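Side-chain contacts in tudor domain-containing protein 1 (Mus musculus, PDB 4B9W), which takes part in silencing transposons through the piRNA pathway during spermatogenesis, here as an extended Tudor domain bound to a dimethylarginine peptide of the Piwi protein MILI: residues A[30-35]-A[172-177]; A[89-92]-A[96-99]. One frame throughout, in Å; residues are numbered along the deposited sequence.

Both contacts join beta strands, in different halves of the extended Tudor domain, and their centres lie about 26 Å apart, on opposite sides of the chain's centre. Contact 1 is core: strands 31-36 and 171-178 of the mixed sheet meet through apolar side chains alone, with no hydrogen bond between them. Contact 2, only partly buried, is a hairpin of the five-stranded antiparallel sheet, joined by backbone hydrogen bonds, a charged pair linked by a water, and a few apolar contacts. Contact 2 is nested in the chain between the segments of contact 1, and the two touch lightly, Tyr33 against His99. Each carries a glutamate, Glu31 or Glu89, that forms a salt bridge to the bound peptide.

Contact 1 (A[30-35]-A[172-177]); sequences GEFYCH and VGVELT
In the mixed sheet of the extended Tudor domain, strands 31-36 and 171-178 are joined by the ring of Phe32, which reaches over to Val174 and Leu176; all three residues are buried. The ring and the two aliphatic side chains come from opposite directions. At the far end of the ring Phe32 CZ lies 3.8 Å from Val174 CG2, while Phe32 CE2 is 3.9 Å from Leu176 CD1. Leu176 CD1 is also 4.0 Å from Phe32 CZ, so Leu176 spans two neighbouring ring atoms and both aliphatic residues crowd the outer end of the ring, each meeting it obliquely.

The sheet is consistent with the staphylococcal nuclease-like (OB-fold) subdomain that accompanies the Tudor core in extended Tudor domains. Phe32 holds CG between its backbone N and carbonyl carbon (chi1 61°), and this brings the end of the ring closer to the opposing strand than its first bond would suggest. Val174 and Leu176, two residues apart on one strand, send their side chains to the same face.

The two strands are not neighbours in the sheet: strand 129-133 pairs with both, antiparallel to 31-36 and parallel to 171-178, and Phe32 shares backbone hydrogen bonds with Cys131 there. Phe151 of helix 145-155 adds an edge-to-face ring contact with Phe32, and Leu176 also touches Val21 of strand 18-26.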
# COMPACT_ATOMS: atom_id res chain seq x y z
N GLY A 30 3.73 5.29 -12.41
CA GLY A 30 4.76 4.84 -11.49
C GLY A 30 4.50 3.45 -10.91
O GLY A 30 5.29 2.92 -10.11
N GLU A 31 3.37 2.87 -11.32
CA GLU A 31 2.90 1.63 -10.76
C GLU A 31 1.91 0.93 -11.68
O GLU A 31 0.69 1.16 -11.61
CB GLU A 31 2.26 1.93 -9.42
CG GLU A 31 1.79 0.72 -8.65
CD GLU A 31 1.06 1.11 -7.37
OE1 GLU A 31 0.55 2.26 -7.25
OE2 GLU A 31 0.96 0.25 -6.50
N PHE A 32 2.41 0.04 -12.50
CA PHE A 32 1.56 -0.77 -13.32
C PHE A 32 2.17 -2.14 -13.46
O PHE A 32 3.36 -2.32 -13.20
CB PHE A 32 1.30 -0.13 -14.69
CG PHE A 32 2.54 0.07 -15.53
CD1 PHE A 32 3.39 1.13 -15.28
CD2 PHE A 32 2.85 -0.82 -16.57
CE1 PHE A 32 4.54 1.31 -16.05
CE2 PHE A 32 3.99 -0.64 -17.34
CZ PHE A 32 4.82 0.43 -17.08
N TYR A 33 1.35 -3.10 -13.84
CA TYR A 33 1.76 -4.48 -13.86
C TYR A 33 1.67 -5.02 -15.27
O TYR A 33 0.72 -4.73 -15.99
CB TYR A 33 0.88 -5.27 -12.89
CG TYR A 33 1.21 -4.94 -11.47
CD1 TYR A 33 0.72 -3.79 -10.87
CD2 TYR A 33 2.06 -5.74 -10.73
CE1 TYR A 33 1.05 -3.46 -9.57
CE2 TYR A 33 2.39 -5.43 -9.43
CZ TYR A 33 1.89 -4.30 -8.86
OH TYR A 33 2.22 -3.99 -7.57
N CYS A 34 2.68 -5.81 -15.65
CA CYS A 34 2.74 -6.36 -17.00
C CYS A 34 2.93 -7.86 -16.97
O CYS A 34 3.60 -8.39 -16.09
CB CYS A 34 3.91 -5.76 -17.79
SG CYS A 34 3.76 -4.01 -18.23
N HIS A 35 2.32 -8.53 -17.94
CA HIS A 35 2.76 -9.84 -18.35
C HIS A 35 3.84 -9.66 -19.39
O HIS A 35 3.63 -8.98 -20.41
CB HIS A 35 1.62 -10.63 -18.94
CG HIS A 35 0.56 -10.99 -17.95
ND1 HIS A 35 -0.75 -11.06 -18.28
CD2 HIS A 35 0.65 -11.30 -16.60
CE1 HIS A 35 -1.46 -11.42 -17.20
NE2 HIS A 35 -0.61 -11.56 -16.16
N VAL A 172 10.48 -3.44 -11.81
CA VAL A 172 11.32 -2.95 -12.90
C VAL A 172 10.88 -1.60 -13.51
O VAL A 172 9.69 -1.37 -13.76
CB VAL A 172 11.45 -4.01 -14.04
CG1 VAL A 172 11.89 -5.36 -13.48
CG2 VAL A 172 10.16 -4.17 -14.82
N GLY A 173 11.85 -0.71 -13.74
CA GLY A 173 11.64 0.53 -14.48
C GLY A 173 11.82 0.25 -15.96
O GLY A 173 12.85 -0.29 -16.38
N VAL A 174 10.84 0.61 -16.77
CA VAL A 174 10.84 0.27 -18.20
C VAL A 174 10.62 1.49 -19.08
O VAL A 174 10.03 2.49 -18.65
CB VAL A 174 9.73 -0.75 -18.56
CG1 VAL A 174 9.97 -2.08 -17.86
CG2 VAL A 174 8.35 -0.18 -18.22
N GLU A 175 11.12 1.38 -20.30
CA GLU A 175 10.75 2.25 -21.40
C GLU A 175 9.80 1.42 -22.27
O GLU A 175 10.12 0.27 -22.61
CB GLU A 175 12.02 2.65 -22.16
CG GLU A 175 11.83 3.63 -23.30
CD GLU A 175 12.96 3.53 -24.33
OE1 GLU A 175 13.15 2.44 -24.96
OE2 GLU A 175 13.64 4.56 -24.53
N LEU A 176 8.64 1.99 -22.57
CA LEU A 176 7.56 1.31 -23.32
C LEU A 176 7.40 1.95 -24.69
O LEU A 176 7.28 3.18 -24.81
CB LEU A 176 6.22 1.43 -22.59
CG LEU A 176 5.91 0.55 -21.37
CD1 LEU A 176 4.43 0.68 -21.02
CD2 LEU A 176 6.26 -0.91 -21.61
N THR A 177 7.40 1.13 -25.72
CA THR A 177 7.21 1.63 -27.06
C THR A 177 6.12 0.83 -27.75
O THR A 177 6.10 -0.40 -27.72
CB THR A 177 8.52 1.59 -27.88
OG1 THR A 177 9.59 2.14 -27.11
CG2 THR A 177 8.37 2.37 -29.17

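Contact 2 (A[89-92]-A[96-99]); sequences EILP and VKVH
Lys97 runs alongside Glu89, its cross-strand partner, and the two side chains point the same way from neighbouring strands. Lys97 CB sits 3.9 Å from Glu89 CB and is almost as close to Glu89 CG. Further out, Lys97 CD lies 3.9 Å from Glu89 OE1, aliphatic carbon against carboxylate, and Lys97 CE then meets Leu91 CD1 at 4.2 Å. At the tip Lys97 NZ gives a hydrogen bond to a water at 3.0 Å, and the water donates to Glu89 OE2. Lys97 NZ stays 4.2 Å from Glu89 OE1, too far for a salt bridge, so the charges are linked through the water. With chi2 at -163° and the later torsions also near 180°, the lysine stays extended and follows the glutamate outward.

Strands 81-90 and 96-100 form a beta hairpin of the Tudor domain's antiparallel sheet, in which Glu89 and Lys97 are a hydrogen-bonded pair. Glu89 N donates to Lys97 O at 3.1 Å, nearly straight at 168°; the return bond, Lys97 N to Glu89 O, is shorter at 2.8 Å but more bent. Ile90 and Val96, the adjoining non-hydrogen-bonded pair, turn to the other face and only brush through Ile90 CG1 and Val96 CG2. The carboxylate of Glu89 has its stronger partner outside the hairpin: OE2 makes a salt bridge to a basic side chain of the MILI peptide, to which Ile90 adds backbone hydrogen bonds.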
# COMPACT_ATOMS: atom_id res chain seq x y z
N GLU A 89 -2.79 -8.45 3.86
CA GLU A 89 -3.32 -7.92 5.12
C GLU A 89 -4.33 -8.84 5.79
O GLU A 89 -5.06 -9.55 5.11
CB GLU A 89 -4.00 -6.57 4.87
CG GLU A 89 -3.23 -5.64 3.95
CD GLU A 89 -3.75 -4.23 3.98
OE1 GLU A 89 -4.72 -3.97 4.71
OE2 GLU A 89 -3.18 -3.38 3.30
N ILE A 90 -4.36 -8.82 7.12
CA ILE A 90 -5.43 -9.46 7.91
C ILE A 90 -6.18 -8.38 8.69
O ILE A 90 -5.59 -7.63 9.51
CB ILE A 90 -4.90 -10.54 8.88
CG1 ILE A 90 -4.11 -11.60 8.10
CG2 ILE A 90 -6.05 -11.22 9.61
CD1 ILE A 90 -3.36 -12.56 8.99
N LEU A 91 -7.48 -8.33 8.43
CA LEU A 91 -8.31 -7.24 8.92
C LEU A 91 -9.07 -7.69 10.18
O LEU A 91 -9.31 -8.89 10.35
CB LEU A 91 -9.30 -6.79 7.84
CG LEU A 91 -8.71 -6.34 6.50
CD1 LEU A 91 -9.81 -6.22 5.45
CD2 LEU A 91 -8.01 -5.01 6.67
N PRO A 92 -9.46 -6.72 11.04
CA PRO A 92 -10.21 -6.98 12.27
C PRO A 92 -11.45 -7.82 12.06
O PRO A 92 -11.68 -8.73 12.84
CB PRO A 92 -10.58 -5.59 12.74
CG PRO A 92 -9.44 -4.75 12.27
CD PRO A 92 -9.01 -5.32 10.97
N VAL A 96 -9.31 -11.07 4.85
CA VAL A 96 -7.90 -11.07 4.49
C VAL A 96 -7.77 -10.36 3.12
O VAL A 96 -8.56 -10.64 2.20
CB VAL A 96 -7.35 -12.53 4.39
CG1 VAL A 96 -5.90 -12.55 3.98
CG2 VAL A 96 -7.51 -13.29 5.72
N LYS A 97 -6.83 -9.42 2.99
CA LYS A 97 -6.50 -8.88 1.66
C LYS A 97 -5.39 -9.67 1.04
O LYS A 97 -4.37 -9.95 1.67
CB LYS A 97 -6.09 -7.41 1.70
CG LYS A 97 -7.24 -6.53 2.08
CD LYS A 97 -6.99 -5.10 1.72
CE LYS A 97 -8.19 -4.28 2.12
NZ LYS A 97 -7.86 -2.84 2.08
N VAL A 98 -5.60 -10.00 -0.22
CA VAL A 98 -4.67 -10.82 -0.95
C VAL A 98 -4.17 -10.09 -2.19
O VAL A 98 -4.94 -9.39 -2.84
CB VAL A 98 -5.31 -12.16 -1.35
CG1 VAL A 98 -5.57 -12.97 -0.09
CG2 VAL A 98 -6.59 -11.93 -2.16
N HIS A 99 -2.88 -10.26 -2.47
CA HIS A 99 -2.23 -9.81 -3.68
C HIS A 99 -2.22 -10.90 -4.70
O HIS A 99 -1.57 -11.92 -4.53
CB HIS A 99 -0.78 -9.41 -3.39
CG HIS A 99 -0.07 -8.86 -4.59
ND1 HIS A 99 -0.07 -7.54 -4.88
CD2 HIS A 99 0.60 -9.50 -5.61
CE1 HIS A 99 0.62 -7.35 -6.03
NE2 HIS A 99 1.02 -8.56 -6.47
O HOH W 1 -5.12 -1.61 2.14